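Local atomic coordinates of ornithine carbamoyltransferase (Giardia intestinalis, PDB entry 3GRF), a protein that probably catalyses carbamoyl transfer between carbamoyl phosphate and ornithine, a reaction used by this parasite in its arginine degradation pathway. Residues I25-D30 against A36-R41; T64-T67 against H72-Y75; D130-P135 against L178-A183; A152-N157 against S274-F279; C182-M187 against E210-K215. All coordinates share one frame; numbering follows the deposited sequence.

Interaction 1: residues I25-D30 against A36-R41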
# COMPACT_ATOMS: atom_id res chain seq x y z
N ILE A 25 -6.13 -9.07 -25.90
CA ILE A 25 -4.96 -9.96 -26.12
C ILE A 25 -3.88 -9.19 -26.87
O ILE A 25 -2.79 -9.07 -26.40
CB ILE A 25 -5.34 -11.30 -26.85
CG1 ILE A 25 -6.04 -12.25 -25.86
CG2 ILE A 25 -4.13 -11.98 -27.41
CD1 ILE A 25 -7.07 -13.19 -26.48
N ASP A 26 -4.22 -8.63 -28.02
CA ASP A 26 -3.28 -7.83 -28.79
C ASP A 26 -2.77 -6.58 -28.07
O ASP A 26 -1.64 -6.13 -28.28
CB ASP A 26 -3.92 -7.42 -30.11
CG ASP A 26 -4.21 -8.59 -30.99
OD1 ASP A 26 -3.45 -9.59 -30.94
OD2 ASP A 26 -5.20 -8.50 -31.75
N ARG A 27 -3.63 -5.97 -27.24
CA ARG A 27 -3.20 -4.79 -26.48
C ARG A 27 -2.17 -5.25 -25.41
O ARG A 27 -1.10 -4.67 -25.25
CB ARG A 27 -4.43 -4.12 -25.88
CG ARG A 27 -4.16 -2.86 -25.14
CD ARG A 27 -4.77 -1.75 -25.92
NE ARG A 27 -4.70 -0.49 -25.22
CZ ARG A 27 -4.52 0.67 -25.82
NH1 ARG A 27 -4.34 0.73 -27.13
NH2 ARG A 27 -4.46 1.77 -25.10
N ALA A 28 -2.49 -6.34 -24.72
CA ALA A 28 -1.57 -6.93 -23.73
C ALA A 28 -0.23 -7.21 -24.38
O ALA A 28 0.81 -6.98 -23.80
CB ALA A 28 -2.16 -8.25 -23.18
N LEU A 29 -0.28 -7.79 -25.58
CA LEU A 29 0.93 -8.16 -26.31
C LEU A 29 1.72 -6.91 -26.71
O LEU A 29 2.97 -6.89 -26.67
CB LEU A 29 0.57 -8.97 -27.54
CG LEU A 29 0.21 -10.44 -27.37
CD1 LEU A 29 -0.32 -10.94 -28.70
CD2 LEU A 29 1.46 -11.22 -26.88
N ASP A 30 1.01 -5.87 -27.09
CA ASP A 30 1.74 -4.63 -27.47
C ASP A 30 2.27 -3.89 -26.27
O ASP A 30 3.29 -3.24 -26.36
CB ASP A 30 0.90 -3.68 -28.30
CG ASP A 30 1.72 -2.49 -28.82
OD1 ASP A 30 1.39 -1.34 -28.52
OD2 ASP A 30 2.74 -2.72 -29.50
N ALA A 36 6.79 1.62 -23.14
CA ALA A 36 7.02 3.02 -23.11
C ALA A 36 5.84 3.82 -23.63
O ALA A 36 5.71 5.00 -23.35
CB ALA A 36 8.28 3.35 -23.92
N LYS A 37 4.99 3.21 -24.45
CA LYS A 37 3.85 3.92 -25.05
C LYS A 37 2.70 4.17 -24.05
O LYS A 37 1.88 5.07 -24.24
CB LYS A 37 3.29 3.10 -26.21
CG LYS A 37 4.04 3.26 -27.51
CD LYS A 37 3.70 2.15 -28.51
CE LYS A 37 2.18 2.00 -28.72
NZ LYS A 37 1.45 3.26 -29.17
N TYR A 38 2.62 3.34 -23.02
CA TYR A 38 1.44 3.26 -22.16
C TYR A 38 1.66 3.90 -20.79
O TYR A 38 0.87 3.76 -19.84
CB TYR A 38 1.11 1.79 -21.99
CG TYR A 38 0.74 1.18 -23.30
CD1 TYR A 38 1.69 0.52 -24.09
CD2 TYR A 38 -0.56 1.30 -23.76
CE1 TYR A 38 1.32 -0.03 -25.30
CE2 TYR A 38 -0.93 0.77 -24.95
CZ TYR A 38 -0.01 0.09 -25.71
OH TYR A 38 -0.47 -0.45 -26.89
N THR A 39 2.72 4.67 -20.72
CA THR A 39 3.30 5.08 -19.49
C THR A 39 2.48 6.17 -18.74
O THR A 39 2.75 6.48 -17.57
CB THR A 39 4.73 5.41 -19.84
OG1 THR A 39 5.60 4.63 -19.02
CG2 THR A 39 5.02 6.82 -19.77
N ALA A 40 1.48 6.74 -19.40
CA ALA A 40 0.68 7.81 -18.82
C ALA A 40 -0.82 7.55 -19.02
O ALA A 40 -1.66 8.43 -18.81
CB ALA A 40 1.09 9.14 -19.41
N ARG A 41 -1.14 6.32 -19.42
CA ARG A 41 -2.54 5.91 -19.67
C ARG A 41 -3.46 6.02 -18.44
O ARG A 41 -4.61 6.46 -18.56
CB ARG A 41 -2.58 4.50 -20.26
CG ARG A 41 -2.08 4.37 -21.73
CD ARG A 41 -2.94 5.17 -22.75
NE ARG A 41 -4.26 4.55 -22.90
CZ ARG A 41 -5.22 4.91 -23.76
NH1 ARG A 41 -5.07 5.92 -24.59
NH2 ARG A 41 -6.34 4.20 -23.78
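Asp30 and Lys37 mark the nearest backbone approach, yet their CA atoms stand 9.1 Å apart, so side chains bridge the gap. The chain leaving helix 18-33 folds back against the helix's last turns, within the carbamoyl phosphate-binding domain. Segment 25-30 belongs to that helix, whereas 36-41 leaves a short 3-10 segment and closes a type I beta turn from Tyr38 to Arg41, with Arg41 N bonded to Tyr38 O. Asp30 swings its carboxylate out beside its own carbonyl carbon (chi1 -173°), where OD1 accepts a hydrogen bond from Tyr38 OH at 2.6 Å. It uses the lone pair directed away from OD2, and OD2 binds Asn34. Carboxylate and phenol planes are turned 74° apart. Lys37 comes to the same oxygen only with carbon, CE lying 3.4 Å from Asp30 OD1. On the next helical turn back, Arg27 presents a guanidinium face to the edge of the tyrosine ring: CE2 of Tyr38 sits 3.7 Å from CZ of Arg27, and the two planes are nearly perpendicular at 85°. Beyond this, Leu69 of helix 56-69 packs against Tyr38. Asp319 takes both arginines, OD2 pairing with Arg27 NH2 and OD1 with Arg41 NE. This shared anion probably offsets the closeness of like charges where Arg27 NH2 lies over a face of the Arg41 guanidinium, 3.3 Å from Arg41 NH2.

Interaction 2: residues T64-T67 against H72-Y75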
# COMPACT_ATOMS: atom_id res chain seq x y z
N THR A 64 1.49 -3.50 -9.89
CA THR A 64 2.51 -3.21 -10.89
C THR A 64 1.90 -2.67 -12.18
O THR A 64 2.48 -1.75 -12.80
CB THR A 64 3.36 -4.48 -11.17
OG1 THR A 64 3.89 -4.93 -9.95
CG2 THR A 64 4.59 -4.15 -12.09
N ALA A 65 0.74 -3.23 -12.58
CA ALA A 65 0.08 -2.81 -13.83
C ALA A 65 -0.21 -1.35 -13.73
O ALA A 65 0.09 -0.61 -14.67
CB ALA A 65 -1.19 -3.62 -14.11
N MET A 66 -0.71 -0.90 -12.58
CA MET A 66 -1.10 0.51 -12.45
C MET A 66 0.08 1.41 -12.47
O MET A 66 0.03 2.46 -13.10
CB MET A 66 -1.96 0.79 -11.20
CG MET A 66 -3.35 0.13 -11.21
SD MET A 66 -4.49 0.76 -12.47
CE MET A 66 -4.62 2.44 -11.91
N THR A 67 1.16 1.03 -11.79
CA THR A 67 2.42 1.82 -11.84
C THR A 67 2.91 1.96 -13.27
O THR A 67 3.40 3.02 -13.69
CB THR A 67 3.49 1.16 -10.98
OG1 THR A 67 2.98 1.04 -9.64
CG2 THR A 67 4.79 1.99 -10.95
N HIS A 72 -2.16 4.26 -9.78
CA HIS A 72 -1.90 3.66 -8.44
C HIS A 72 -3.02 2.71 -8.08
O HIS A 72 -4.16 2.98 -8.40
CB HIS A 72 -1.84 4.74 -7.36
CG HIS A 72 -1.40 4.21 -6.03
ND1 HIS A 72 -2.22 4.17 -4.93
CD2 HIS A 72 -0.23 3.64 -5.65
CE1 HIS A 72 -1.59 3.60 -3.92
NE2 HIS A 72 -0.37 3.28 -4.33
N ALA A 73 -2.67 1.60 -7.39
CA ALA A 73 -3.66 0.68 -6.86
C ALA A 73 -3.62 0.71 -5.35
O ALA A 73 -2.53 0.63 -4.75
CB ALA A 73 -3.37 -0.78 -7.34
N ILE A 74 -4.80 0.80 -4.75
CA ILE A 74 -4.98 0.69 -3.32
C ILE A 74 -5.20 -0.78 -2.99
O ILE A 74 -6.18 -1.40 -3.41
CB ILE A 74 -6.20 1.46 -2.87
CG1 ILE A 74 -6.01 2.96 -3.13
CG2 ILE A 74 -6.44 1.22 -1.38
CD1 ILE A 74 -7.27 3.82 -2.82
N TYR A 75 -4.28 -1.36 -2.25
CA TYR A 75 -4.46 -2.70 -1.81
C TYR A 75 -5.39 -2.67 -0.57
O TYR A 75 -5.03 -2.20 0.53
CB TYR A 75 -3.10 -3.32 -1.54
CG TYR A 75 -3.25 -4.60 -0.76
CD1 TYR A 75 -3.83 -5.71 -1.34
CD2 TYR A 75 -2.83 -4.68 0.58
CE1 TYR A 75 -4.01 -6.89 -0.62
CE2 TYR A 75 -3.00 -5.85 1.32
CZ TYR A 75 -3.59 -6.96 0.70
OH TYR A 75 -3.76 -8.15 1.41
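Met66 reaches Ala73 and His72 by folding at every bond: chi1 -66°, chi2 -66° and chi3 -63° curl the chain back so that CG and CE come to lie against the start of strand 72-77. The CB atom, which already points toward the strand, rests on the backbone, 3.8 Å from His72 N, and the methionine CG meets the methyl of Ala73 at 4.0 Å (CG to CB). After the turn at sulfur, the methyl group returns to the peptide, with Met66 CE 3.6 Å from His72 O and 3.7 Å from His72 N. The side chain thus folds against the main chain of the first strand residue, with no hydrogen bond between the segments. The backbones are close here, the CA atoms of Met66 and His72 being 5.2 Å apart. All three touching residues are buried, and Leu47 of strand 46-51 and Leu318 of helix 303-322 also pack on Met66. His72 offers only its main chain to the methionine. Its CB points away from the helix, and its ring goes to a nickel ion, where NE2 binds together with NE2 of the His72 residues of the second and third subunits. Met66 therefore packs behind a residue that helps hold a metal between three chains. Helix 56-69 against strand 72-77, the latter hydrogen-bonded to strand 46-51, is the second half of a beta-alpha-beta crossover in the parallel sheet of the carbamoyl phosphate-binding domain.

Interaction 3: residues D130-P135 against L178-A183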
# COMPACT_ATOMS: atom_id res chain seq x y z
N ASP A 130 -13.35 -15.55 -8.17
CA ASP A 130 -14.41 -16.01 -7.26
C ASP A 130 -14.75 -17.42 -7.66
O ASP A 130 -14.04 -17.99 -8.49
CB ASP A 130 -15.63 -15.06 -7.27
CG ASP A 130 -16.40 -15.04 -8.60
OD1 ASP A 130 -15.99 -15.64 -9.62
OD2 ASP A 130 -17.46 -14.39 -8.60
N ASP A 131 -15.83 -17.98 -7.12
CA ASP A 131 -16.23 -19.37 -7.42
C ASP A 131 -16.88 -19.59 -8.79
O ASP A 131 -17.34 -20.69 -9.08
CB ASP A 131 -17.08 -19.97 -6.30
CG ASP A 131 -18.37 -19.21 -6.04
OD1 ASP A 131 -19.08 -19.66 -5.11
OD2 ASP A 131 -18.66 -18.19 -6.73
N PHE A 132 -16.89 -18.56 -9.64
CA PHE A 132 -17.57 -18.64 -10.94
C PHE A 132 -16.69 -18.22 -12.15
O PHE A 132 -16.94 -18.67 -13.27
CB PHE A 132 -18.87 -17.82 -10.91
CG PHE A 132 -19.89 -18.22 -11.95
CD1 PHE A 132 -20.32 -19.53 -12.06
CD2 PHE A 132 -20.45 -17.25 -12.80
CE1 PHE A 132 -21.27 -19.89 -13.02
CE2 PHE A 132 -21.40 -17.59 -13.75
CZ PHE A 132 -21.82 -18.92 -13.85
N GLY A 133 -15.68 -17.39 -11.92
CA GLY A 133 -14.70 -17.05 -12.97
C GLY A 133 -13.34 -16.52 -12.54
O GLY A 133 -13.05 -16.44 -11.36
N HIS A 134 -12.51 -16.13 -13.52
CA HIS A 134 -11.19 -15.55 -13.28
C HIS A 134 -10.67 -14.91 -14.56
O HIS A 134 -9.69 -15.38 -15.13
CB HIS A 134 -10.18 -16.60 -12.77
CG HIS A 134 -8.97 -16.01 -12.13
ND1 HIS A 134 -7.90 -16.77 -11.67
CD2 HIS A 134 -8.64 -14.72 -11.89
CE1 HIS A 134 -6.98 -15.96 -11.18
NE2 HIS A 134 -7.41 -14.72 -11.29
N PRO A 135 -11.34 -13.83 -15.01
CA PRO A 135 -11.16 -13.23 -16.33
C PRO A 135 -9.81 -12.58 -16.52
O PRO A 135 -9.36 -12.48 -17.67
CB PRO A 135 -12.31 -12.21 -16.43
CG PRO A 135 -12.73 -11.92 -14.98
CD PRO A 135 -12.36 -13.14 -14.19
N LEU A 178 -12.17 -20.80 -18.74
CA LEU A 178 -11.37 -21.30 -19.92
C LEU A 178 -12.35 -21.76 -21.00
O LEU A 178 -12.16 -21.43 -22.18
CB LEU A 178 -10.45 -22.47 -19.50
CG LEU A 178 -8.92 -22.32 -19.48
CD1 LEU A 178 -8.47 -20.90 -19.84
CD2 LEU A 178 -8.36 -22.71 -18.10
N MET A 179 -13.38 -22.51 -20.61
CA MET A 179 -14.41 -22.94 -21.55
C MET A 179 -15.03 -21.74 -22.25
O MET A 179 -15.19 -21.75 -23.48
CB MET A 179 -15.49 -23.73 -20.83
CG MET A 179 -15.01 -25.10 -20.26
SD MET A 179 -16.18 -25.73 -19.01
CE MET A 179 -17.65 -25.98 -19.98
N ARG A 180 -15.38 -20.71 -21.47
CA ARG A 180 -15.91 -19.45 -22.05
C ARG A 180 -14.92 -18.77 -23.01
O ARG A 180 -15.34 -18.25 -24.05
CB ARG A 180 -16.35 -18.44 -20.97
CG ARG A 180 -17.57 -18.85 -20.08
CD ARG A 180 -17.67 -17.93 -18.85
NE ARG A 180 -18.51 -18.49 -17.75
CZ ARG A 180 -18.14 -18.56 -16.46
NH1 ARG A 180 -16.95 -18.13 -16.08
NH2 ARG A 180 -18.96 -19.08 -15.55
N GLY A 181 -13.63 -18.69 -22.64
CA GLY A 181 -12.62 -18.05 -23.51
C GLY A 181 -12.52 -18.80 -24.84
O GLY A 181 -12.52 -18.19 -25.90
N CYS A 182 -12.44 -20.13 -24.76
CA CYS A 182 -12.38 -20.99 -25.93
C CYS A 182 -13.62 -20.77 -26.79
O CYS A 182 -13.52 -20.62 -27.98
CB CYS A 182 -12.38 -22.47 -25.52
SG CYS A 182 -10.89 -23.21 -24.92
N ALA A 183 -14.81 -20.84 -26.21
CA ALA A 183 -16.03 -20.66 -26.99
C ALA A 183 -15.99 -19.34 -27.76
O ALA A 183 -16.36 -19.30 -28.92
CB ALA A 183 -17.18 -20.64 -26.08
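Phe132 O is gripped end-on by both terminal nitrogens of Arg180, NH1 at 2.9 Å and NH2 at 3.1 Å. The NH1 bond is the straighter of the two, with an N-H...O angle of 154°. The carbonyl oxygen lies almost exactly in the guanidinium plane, which suits a forked pair of bonds to one atom. Arg180 gets there on a chain extended from CG to NE, leaving the middle of helix 173-185 toward the loop before helix 135-151. The phenyl ring of Phe132 receives the arginine too. NH2 stands over the ring centre, 3.3 Å from Phe132 CZ, and Arg180 CZ is 4.5 Å from the ring centroid, only 14° off its normal: a cation-pi contact. The planes are inclined by 57°, so the guanidinium tips one nitrogen onto the ring instead of stacking flat. Gly133 follows at the guanidinium edge, its CA 4.0 Å from Arg180 NH1. The loop is shaped from within by Asp130, whose OD1 accepts from Phe132 N at 3.1 Å, forming an Asx turn, and from Gly133 N at 2.9 Å. Outside the pair, Arg180 forms salt bridges through NH1 with Asp177 and through NE with Glu208; Asp177 also accepts from His134 N at the start of helix 135-151. With two carboxylates, a carbonyl and an aromatic face around it, this buried guanidinium probably stays charged, and it fastens a loop of the carbamoyl phosphate-binding domain to a helix of the ornithine-binding domain.

Interaction 4: residues A152-N157 against S274-F279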
# COMPACT_ATOMS: atom_id res chain seq x y z
N ALA A 152 6.82 -19.55 -32.40
CA ALA A 152 7.02 -20.83 -33.09
C ALA A 152 6.47 -20.91 -34.53
O ALA A 152 6.63 -21.94 -35.17
CB ALA A 152 6.39 -21.94 -32.25
N GLY A 153 5.83 -19.85 -35.02
CA GLY A 153 5.25 -19.83 -36.35
C GLY A 153 4.08 -20.79 -36.55
O GLY A 153 3.80 -21.21 -37.68
N GLU A 154 3.39 -21.12 -35.46
CA GLU A 154 2.24 -22.02 -35.46
C GLU A 154 0.88 -21.31 -35.33
O GLU A 154 -0.14 -21.93 -34.94
CB GLU A 154 2.39 -22.99 -34.29
CG GLU A 154 3.64 -23.84 -34.33
CD GLU A 154 3.51 -25.05 -35.26
OE1 GLU A 154 4.49 -25.84 -35.35
OE2 GLU A 154 2.45 -25.21 -35.89
N PHE A 155 0.84 -20.02 -35.66
CA PHE A 155 -0.39 -19.21 -35.47
C PHE A 155 -1.01 -18.68 -36.78
O PHE A 155 -1.73 -17.68 -36.76
CB PHE A 155 -0.13 -18.03 -34.52
CG PHE A 155 -1.33 -17.62 -33.67
CD1 PHE A 155 -1.80 -18.44 -32.64
CD2 PHE A 155 -1.96 -16.39 -33.87
CE1 PHE A 155 -2.89 -18.06 -31.85
CE2 PHE A 155 -3.05 -15.99 -33.06
CZ PHE A 155 -3.51 -16.83 -32.06
N SER A 156 -0.74 -19.35 -37.90
CA SER A 156 -1.41 -19.00 -39.17
C SER A 156 -2.92 -19.12 -39.09
O SER A 156 -3.66 -18.31 -39.66
CB SER A 156 -0.92 -19.89 -40.31
OG SER A 156 0.39 -19.53 -40.65
N ASN A 157 -3.42 -20.10 -38.46
CA ASN A 157 -4.84 -20.36 -38.21
C ASN A 157 -5.38 -19.76 -36.90
O ASN A 157 -6.43 -20.16 -36.41
CB ASN A 157 -5.20 -21.85 -38.37
CG ASN A 157 -6.70 -22.08 -38.62
OD1 ASN A 157 -7.40 -21.18 -39.09
ND2 ASN A 157 -7.20 -23.26 -38.25
N SER A 274 0.06 -32.94 -29.43
CA SER A 274 0.77 -32.56 -30.64
C SER A 274 2.26 -32.34 -30.36
O SER A 274 2.65 -32.16 -29.20
CB SER A 274 0.14 -31.30 -31.24
OG SER A 274 0.66 -30.12 -30.64
N LYS A 275 3.06 -32.35 -31.41
CA LYS A 275 4.47 -32.11 -31.26
C LYS A 275 4.74 -30.66 -30.82
O LYS A 275 5.73 -30.40 -30.13
CB LYS A 275 5.22 -32.46 -32.55
CG LYS A 275 6.39 -33.42 -32.36
CD LYS A 275 5.97 -34.90 -32.43
CE LYS A 275 7.18 -35.82 -32.66
NZ LYS A 275 7.62 -35.84 -34.11
N ARG A 276 3.87 -29.74 -31.23
CA ARG A 276 3.95 -28.31 -30.86
C ARG A 276 3.37 -27.99 -29.45
O ARG A 276 3.45 -26.87 -28.97
CB ARG A 276 3.22 -27.46 -31.91
CG ARG A 276 1.71 -27.40 -31.69
CD ARG A 276 0.86 -27.57 -32.92
NE ARG A 276 0.67 -26.34 -33.66
CZ ARG A 276 -0.47 -25.93 -34.24
NH1 ARG A 276 -1.61 -26.62 -34.18
NH2 ARG A 276 -0.46 -24.78 -34.89
N SER A 277 2.77 -28.98 -28.77
CA SER A 277 1.97 -28.69 -27.58
C SER A 277 2.72 -27.89 -26.54
O SER A 277 3.96 -27.85 -26.51
CB SER A 277 1.37 -29.96 -26.96
OG SER A 277 2.39 -30.86 -26.56
N ILE A 278 1.96 -27.20 -25.70
CA ILE A 278 2.55 -26.54 -24.57
C ILE A 278 1.73 -26.97 -23.36
O ILE A 278 0.61 -27.42 -23.51
CB ILE A 278 2.63 -24.99 -24.73
CG1 ILE A 278 1.25 -24.34 -24.74
CG2 ILE A 278 3.46 -24.58 -26.00
CD1 ILE A 278 1.30 -22.80 -24.83
N PHE A 279 2.31 -26.83 -22.18
CA PHE A 279 1.64 -27.16 -20.91
C PHE A 279 1.48 -25.84 -20.07
O PHE A 279 2.42 -25.03 -19.98
CB PHE A 279 2.47 -28.21 -20.14
CG PHE A 279 2.02 -28.35 -18.75
CD1 PHE A 279 0.90 -29.15 -18.47
CD2 PHE A 279 2.64 -27.63 -17.73
CE1 PHE A 279 0.40 -29.23 -17.15
CE2 PHE A 279 2.17 -27.71 -16.39
CZ PHE A 279 1.05 -28.49 -16.11
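Glu154 and Arg276 carry the whole contact, and its close part is small: the guanidinium of Arg276 lies against the backbone, CB and carboxylate of Glu154. Its NH2 comes to 3.4 Å from Glu154 CB, and the glutamate's CA lies in the guanidinium plane at its edge. The acid turns back over the arginine by a bend at chi2 (-81°), which brings OE2 to 3.1 Å from NE of Arg276. That salt bridge contains only a weak hydrogen bond, its N-H...O angle being 121°. Arg276 is itself contorted. Its CG is wedged between the backbone N and the carbonyl carbon (chi1 83°), and the chain bends twice more before NE. Phe149 of helix 135-151 packs on both partners. Away from this patch the contact opens out: Ala152, Gly153, Ser156 and Asn157 are exposed, and across the way so is Lys275. Gly153, with positive phi, closes helix 135-151 in a Schellman motif, while Ser274 to Ser277 form a type I beta turn just ahead of strand 278-281. Arg276 NH1 makes a second salt bridge with Asp236, which also accepts from Ser274 OG. The Glu154 pairing thus probably rests more on charge than on a well-directed bond, and solvent at the rim probably weakens it, while Asp236 gives the arginine a second carboxylate at NH1.

Interaction 5: residues C182-M187 against E210-K215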
# COMPACT_ATOMS: atom_id res chain seq x y z
N CYS A 182 -12.44 -20.13 -24.76
CA CYS A 182 -12.38 -20.99 -25.93
C CYS A 182 -13.62 -20.77 -26.79
O CYS A 182 -13.52 -20.62 -27.98
CB CYS A 182 -12.38 -22.47 -25.52
SG CYS A 182 -10.89 -23.21 -24.92
N ALA A 183 -14.81 -20.84 -26.21
CA ALA A 183 -16.03 -20.66 -26.99
C ALA A 183 -15.99 -19.34 -27.76
O ALA A 183 -16.36 -19.30 -28.92
CB ALA A 183 -17.18 -20.64 -26.08
N LEU A 184 -15.58 -18.28 -27.05
CA LEU A 184 -15.47 -16.89 -27.53
C LEU A 184 -14.49 -16.81 -28.70
O LEU A 184 -14.75 -16.13 -29.69
CB LEU A 184 -14.97 -15.97 -26.36
CG LEU A 184 -15.75 -14.72 -25.92
CD1 LEU A 184 -17.23 -14.83 -26.26
CD2 LEU A 184 -15.58 -14.49 -24.42
N LEU A 185 -13.37 -17.53 -28.53
CA LEU A 185 -12.28 -17.50 -29.51
C LEU A 185 -12.40 -18.57 -30.61
O LEU A 185 -11.67 -18.53 -31.59
CB LEU A 185 -10.90 -17.53 -28.81
CG LEU A 185 -10.57 -16.26 -28.00
CD1 LEU A 185 -9.37 -16.54 -27.13
CD2 LEU A 185 -10.21 -15.01 -28.92
N GLY A 186 -13.35 -19.50 -30.46
CA GLY A 186 -13.65 -20.47 -31.51
C GLY A 186 -12.69 -21.63 -31.49
O GLY A 186 -12.34 -22.20 -32.54
N MET A 187 -12.28 -22.01 -30.28
CA MET A 187 -11.38 -23.13 -30.09
C MET A 187 -12.14 -24.40 -29.77
O MET A 187 -13.21 -24.39 -29.14
CB MET A 187 -10.37 -22.82 -28.96
CG MET A 187 -9.43 -21.69 -29.30
SD MET A 187 -8.61 -20.84 -27.96
CE MET A 187 -7.39 -22.13 -27.56
N GLU A 210 -22.16 -23.00 -25.38
CA GLU A 210 -22.69 -23.45 -26.66
C GLU A 210 -23.54 -22.34 -27.30
O GLU A 210 -23.51 -22.13 -28.51
CB GLU A 210 -23.38 -24.81 -26.50
CG GLU A 210 -22.31 -25.86 -26.09
CD GLU A 210 -22.80 -27.30 -26.11
OE1 GLU A 210 -23.95 -27.57 -25.69
OE2 GLU A 210 -22.00 -28.17 -26.52
N GLU A 211 -24.22 -21.56 -26.47
CA GLU A 211 -24.86 -20.34 -26.90
C GLU A 211 -23.92 -19.24 -27.39
O GLU A 211 -24.28 -18.53 -28.34
CB GLU A 211 -25.74 -19.77 -25.79
CG GLU A 211 -26.41 -18.46 -26.18
CD GLU A 211 -27.08 -17.79 -25.01
OE1 GLU A 211 -27.47 -16.61 -25.17
OE2 GLU A 211 -27.22 -18.44 -23.94
N ILE A 212 -22.76 -19.03 -26.76
CA ILE A 212 -21.92 -17.96 -27.30
C ILE A 212 -21.35 -18.39 -28.64
O ILE A 212 -21.24 -17.58 -29.55
CB ILE A 212 -20.85 -17.34 -26.34
CG1 ILE A 212 -19.45 -17.84 -26.66
CG2 ILE A 212 -21.18 -17.52 -24.84
CD1 ILE A 212 -18.87 -17.18 -27.78
N ILE A 213 -20.96 -19.65 -28.78
CA ILE A 213 -20.46 -20.10 -30.11
C ILE A 213 -21.53 -20.02 -31.19
O ILE A 213 -21.23 -19.60 -32.32
CB ILE A 213 -19.89 -21.51 -30.11
CG1 ILE A 213 -20.01 -22.13 -31.51
CG2 ILE A 213 -20.63 -22.36 -29.19
CD1 ILE A 213 -19.99 -23.60 -31.51
N ALA A 214 -22.76 -20.41 -30.82
CA ALA A 214 -23.93 -20.27 -31.71
C ALA A 214 -24.17 -18.82 -32.10
O ALA A 214 -24.38 -18.53 -33.27
CB ALA A 214 -25.18 -20.84 -31.06
N LYS A 215 -24.15 -17.92 -31.12
CA LYS A 215 -24.56 -16.54 -31.34
C LYS A 215 -23.55 -15.80 -32.18
O LYS A 215 -23.92 -14.97 -33.02
CB LYS A 215 -24.76 -15.79 -30.02
CG LYS A 215 -24.81 -14.26 -30.16
CD LYS A 215 -25.11 -13.55 -28.85
CE LYS A 215 -24.07 -13.85 -27.79
NZ LYS A 215 -24.41 -13.25 -26.47
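Ile212 on helix 203-216 points its CB at helix 173-185, and the branch that does the touching is the ethyl one. From CB, the chain passes to CG1, which meets the methyl of Ala183 at 3.7 Å (CG1 to CB), the soundest measure of the contact. The terminal CD1 then turns toward Ala183 and Leu184: as modelled, it lies near Ala183 O, at 3.5 Å, and only 3.2 Å from Leu184 CD1. The last distance is shorter than normal for two methyl groups. It also coincides with torsions away from the usual staggered positions on both sides, chi1 104° in Ile212 and -125° in Leu184, so the exact placing of the two methyls is doubtful, although the packing itself is not. Leu184 starts by pointing away from the partner helix and brings only CD1 back, its side chain crossing that of Ile212 at about a right angle. Beside them Ile213 adds a looser touch, CB to Ala183 O at 4.3 Å. At Ala183 the backbones are close, its CA 5.4 Å from that of Ile213, consistent with its small side chain. Just beyond, Gly186, with positive phi, ends the helix in a Schellman motif, Met187 N bonding to Cys182 O at 3.0 Å. Thr218 packs on Ile212 and Ile213, and its OG1 donates to Ala183 O. In the Rossmann-like ornithine-binding domain, the two helices lie beside each other, linked through strand 188-192 of the parallel sheet, while Leu21 of helix 18-33 packs on Leu184.

From the N terminus, interaction 1 closes a short loop at the end of helix 18-33, and interaction 2 closes another from helix 56-69 to strand 72-77; both are local to the carbamoyl phosphate-binding domain. Interaction 3 opens at 130-135, and interaction 4 opens at 152-157 before interaction 3 closes on 178-183, so these two cross. Interaction 5 shares Cys182 and Ala183 with interaction 3 and closes at 210-215, well within the long span of interaction 4, which joins the loop after helix 135-151 to the turn leading into edge strand 278-281. Interaction 3 joins the two domains. Interactions 1 and 5 also meet across them, where Ile25 CD1 lies 4.1 Å from Leu185 CD1.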